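Local coordinates for protein lantibiotic dehydratase (Microbispora corallina, PDB 5EHK) that probably dehydrates serine and threonine residues of the precursor peptide of the lantibiotic NAI-107, using glutamyl-tRNA as co-substrate, at residues A[1055-1060]-A[1067-1072]. Residues are numbered along the deposited sequence; the frame is centred on the assembly and turned at random.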
ATOM      1  N   THR A1055       4.521  -0.983 -46.668  1.00 25.15           N
ATOM      2  CA  THR A1055       4.622  -1.715 -47.924  1.00 25.37           C
ATOM      3  C   THR A1055       5.001  -3.186 -47.748  1.00 28.94           C
ATOM      4  O   THR A1055       4.241  -4.058 -48.167  1.00 33.54           O
ATOM      5  CB  THR A1055       5.577  -1.037 -48.912  1.00 28.50           C
ATOM      6  OG1 THR A1055       4.898   0.061 -49.522  1.00 22.17           O
ATOM      7  CG2 THR A1055       6.007  -2.021 -50.011  1.00 25.67           C
ATOM      8  N   ALA A1056       6.158  -3.467 -47.145  1.00 24.77           N
ATOM      9  CA  ALA A1056       6.587  -4.855 -46.954  1.00 27.48           C
ATOM     10  C   ALA A1056       5.565  -5.590 -46.112  1.00 30.24           C
ATOM     11  O   ALA A1056       5.422  -6.814 -46.196  1.00 30.14           O
ATOM     12  CB  ALA A1056       7.955  -4.930 -46.308  1.00 23.23           C
ATOM     13  N   TYR A1057       4.836  -4.833 -45.304  1.00 27.49           N
ATOM     14  CA  TYR A1057       3.815  -5.440 -44.489  1.00 29.20           C
ATOM     15  C   TYR A1057       2.615  -5.928 -45.289  1.00 29.81           C
ATOM     16  O   TYR A1057       2.094  -7.013 -45.038  1.00 27.81           O
ATOM     17  CB  TYR A1057       3.335  -4.496 -43.409  1.00 25.67           C
ATOM     18  CG  TYR A1057       2.222  -5.151 -42.661  1.00 26.77           C
ATOM     19  CD1 TYR A1057       2.478  -6.206 -41.798  1.00 23.87           C
ATOM     20  CD2 TYR A1057       0.917  -4.748 -42.845  1.00 23.60           C
ATOM     21  CE1 TYR A1057       1.467  -6.826 -41.135  1.00 24.59           C
ATOM     22  CE2 TYR A1057      -0.100  -5.356 -42.185  1.00 26.02           C
ATOM     23  CZ  TYR A1057       0.175  -6.394 -41.332  1.00 32.58           C
ATOM     24  OH  TYR A1057      -0.858  -7.005 -40.665  1.00 50.51           O
ATOM     25  N   ARG A1058       2.174  -5.123 -46.246  1.00 33.77           N
ATOM     26  CA  ARG A1058       1.072  -5.529 -47.103  1.00 33.93           C
ATOM     27  C   ARG A1058       1.528  -6.655 -48.028  1.00 30.87           C
ATOM     28  O   ARG A1058       0.754  -7.526 -48.354  1.00 33.19           O
ATOM     29  CB  ARG A1058       0.521  -4.343 -47.900  1.00 28.75           C
ATOM     30  CG  ARG A1058      -0.500  -3.506 -47.142  1.00 30.31           C
ATOM     31  CD  ARG A1058      -0.956  -2.297 -47.964  1.00 34.18           C
ATOM     32  NE  ARG A1058       0.176  -1.589 -48.553  1.00 31.72           N
ATOM     33  CZ  ARG A1058       0.778  -0.541 -48.004  1.00 31.34           C
ATOM     34  NH1 ARG A1058       0.346  -0.056 -46.840  1.00 23.41           N
ATOM     35  NH2 ARG A1058       1.817   0.016 -48.627  1.00 29.26           N
ATOM     36  N   GLU A1059       2.794  -6.638 -48.428  1.00 27.78           N
ATOM     37  CA  GLU A1059       3.361  -7.692 -49.267  1.00 33.69           C
ATOM     38  C   GLU A1059       3.311  -9.095 -48.634  1.00 39.49           C
ATOM     39  O   GLU A1059       3.224 -10.102 -49.337  1.00 41.85           O
ATOM     40  CB  GLU A1059       4.805  -7.354 -49.635  1.00 36.11           C
ATOM     41  CG  GLU A1059       5.038  -7.185 -51.118  1.00 37.58           C
ATOM     42  CD  GLU A1059       5.280  -5.740 -51.517  1.00 41.88           C
ATOM     43  OE1 GLU A1059       4.327  -4.926 -51.434  1.00 37.51           O
ATOM     44  OE2 GLU A1059       6.428  -5.424 -51.919  1.00 36.92           O
ATOM     45  N   ALA A1060       3.338  -9.142 -47.306  1.00 41.99           N
ATOM     46  CA  ALA A1060       3.485 -10.381 -46.547  1.00 40.05           C
ATOM     47  C   ALA A1060       2.139 -10.778 -45.939  1.00 44.01           C
ATOM     48  O   ALA A1060       2.003 -11.837 -45.306  1.00 38.33           O
ATOM     49  CB  ALA A1060       4.538 -10.217 -45.464  1.00 38.52           C
ATOM     50  N   PRO A1067      -7.160 -10.414 -38.460  1.00 54.98           N
ATOM     51  CA  PRO A1067      -7.319  -8.987 -38.747  1.00 53.65           C
ATOM     52  C   PRO A1067      -6.586  -8.153 -37.691  1.00 57.58           C
ATOM     53  O   PRO A1067      -6.133  -7.039 -37.977  1.00 57.14           O
ATOM     54  CB  PRO A1067      -8.828  -8.783 -38.635  1.00 54.65           C
ATOM     55  CG  PRO A1067      -9.281  -9.853 -37.697  1.00 51.90           C
ATOM     56  CD  PRO A1067      -8.422 -11.038 -38.031  1.00 55.26           C
ATOM     57  N   SER A1068      -6.427  -8.727 -36.496  1.00 56.47           N
ATOM     58  CA  SER A1068      -5.869  -8.020 -35.344  1.00 54.56           C
ATOM     59  C   SER A1068      -4.393  -7.642 -35.461  1.00 44.21           C
ATOM     60  O   SER A1068      -3.973  -6.667 -34.851  1.00 44.18           O
ATOM     61  CB  SER A1068      -6.058  -8.860 -34.073  1.00 47.06           C
ATOM     62  OG  SER A1068      -7.411  -8.883 -33.667  1.00 56.41           O
ATOM     63  N   THR A1069      -3.620  -8.395 -36.240  1.00 41.57           N
ATOM     64  CA  THR A1069      -2.192  -8.127 -36.366  1.00 35.48           C
ATOM     65  C   THR A1069      -1.907  -6.688 -36.812  1.00 39.14           C
ATOM     66  O   THR A1069      -1.193  -5.959 -36.113  1.00 35.48           O
ATOM     67  CB  THR A1069      -1.502  -9.123 -37.314  1.00 29.50           C
ATOM     68  OG1 THR A1069      -1.622 -10.449 -36.787  1.00 45.28           O
ATOM     69  CG2 THR A1069      -0.034  -8.794 -37.461  1.00 27.99           C
ATOM     70  N   GLN A1070      -2.502  -6.260 -37.927  1.00 34.59           N
ATOM     71  CA  GLN A1070      -2.221  -4.919 -38.437  1.00 33.25           C
ATOM     72  C   GLN A1070      -2.740  -3.805 -37.512  1.00 38.14           C
ATOM     73  O   GLN A1070      -2.074  -2.781 -37.363  1.00 32.77           O
ATOM     74  CB  GLN A1070      -2.688  -4.715 -39.885  1.00 32.87           C
ATOM     75  CG  GLN A1070      -4.179  -4.547 -40.110  1.00 38.14           C
ATOM     76  CD  GLN A1070      -4.520  -4.453 -41.592  1.00 40.54           C
ATOM     77  OE1 GLN A1070      -3.635  -4.271 -42.418  1.00 40.06           O
ATOM     78  NE2 GLN A1070      -5.808  -4.526 -41.928  1.00 39.98           N
ATOM     79  N   LEU A1071      -3.908  -3.997 -36.894  1.00 38.15           N
ATOM     80  CA  LEU A1071      -4.425  -3.009 -35.936  1.00 35.36           C
ATOM     81  C   LEU A1071      -3.549  -2.817 -34.702  1.00 35.80           C
ATOM     82  O   LEU A1071      -3.450  -1.721 -34.163  1.00 37.14           O
ATOM     83  CB  LEU A1071      -5.848  -3.334 -35.479  1.00 39.09           C
ATOM     84  CG  LEU A1071      -6.991  -2.400 -35.887  1.00 40.88           C
ATOM     85  CD1 LEU A1071      -6.655  -1.559 -37.088  1.00 45.42           C
ATOM     86  CD2 LEU A1071      -8.266  -3.175 -36.128  1.00 48.65           C
ATOM     87  N   ARG A1072      -2.948  -3.897 -34.235  1.00 35.79           N
ATOM     88  CA  ARG A1072      -2.065  -3.830 -33.094  1.00 39.00           C
ATOM     89  C   ARG A1072      -0.705  -3.236 -33.486  1.00 39.96           C
ATOM     90  O   ARG A1072      -0.109  -2.480 -32.725  1.00 36.71           O
ATOM     91  CB  ARG A1072      -1.908  -5.215 -32.459  1.00 45.24           C
ATOM     92  CG  ARG A1072      -0.651  -5.381 -31.602  1.00 53.47           C
ATOM     93  CD  ARG A1072      -0.626  -6.768 -30.984  1.00 69.77           C
ATOM     94  NE  ARG A1072       0.189  -6.840 -29.773  1.00 77.14           N
ATOM     95  CZ  ARG A1072      -0.212  -6.435 -28.569  1.00 69.62           C
ATOM     96  NH1 ARG A1072      -1.420  -5.904 -28.399  1.00 55.59           N
ATOM     97  NH2 ARG A1072       0.604  -6.558 -27.530  1.00 62.69           N
TER
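Tyr1057 and Gln1070 mark where the end of helix 1044-1059 and the segment 1067-1072 of helix 1068-1085 come nearest, with their CA atoms 8.6 Å apart. They are consecutive helices joined by a short loop. The six residues between 1055-1060 and 1067-1072 contain neither helix nor strand. The pair lies in the C-terminal lantibiotic dehydratase region, which in related enzymes such as NisB eliminates glutamate from the modified peptide and probably does so here.

One tyrosine bridges the gap between the backbones. Tyr1057 has CG anti to the backbone N (chi1 176°), and its ring reaches across to Thr1069 and Gln1070 of helix 1068-1085. The hydroxyl end of the ring packs on the aliphatic base of Gln1070, with Tyr1057 CE2 3.5 Å from Gln1070 CB. The two side chains cross at about a right angle. The ring and the amide are turned 45° from each other. Gln1070 OE1 lies in the ring plane, at the edge, 3.7 Å from Tyr1057 CE2. This oxygen accepts a hydrogen bond from Ala969 N, which ties the second helix to the chain near Pro968. Trp996 of helix 992-997 also touches Gln1070. Leu919 packs on Tyr1057. The tyrosine and the glutamine are buried, whereas Thr1069 is partly exposed. Its methyl group completes the contact near the plane of the ring, with Thr1069 CG2 3.8 Å from Tyr1057 OH.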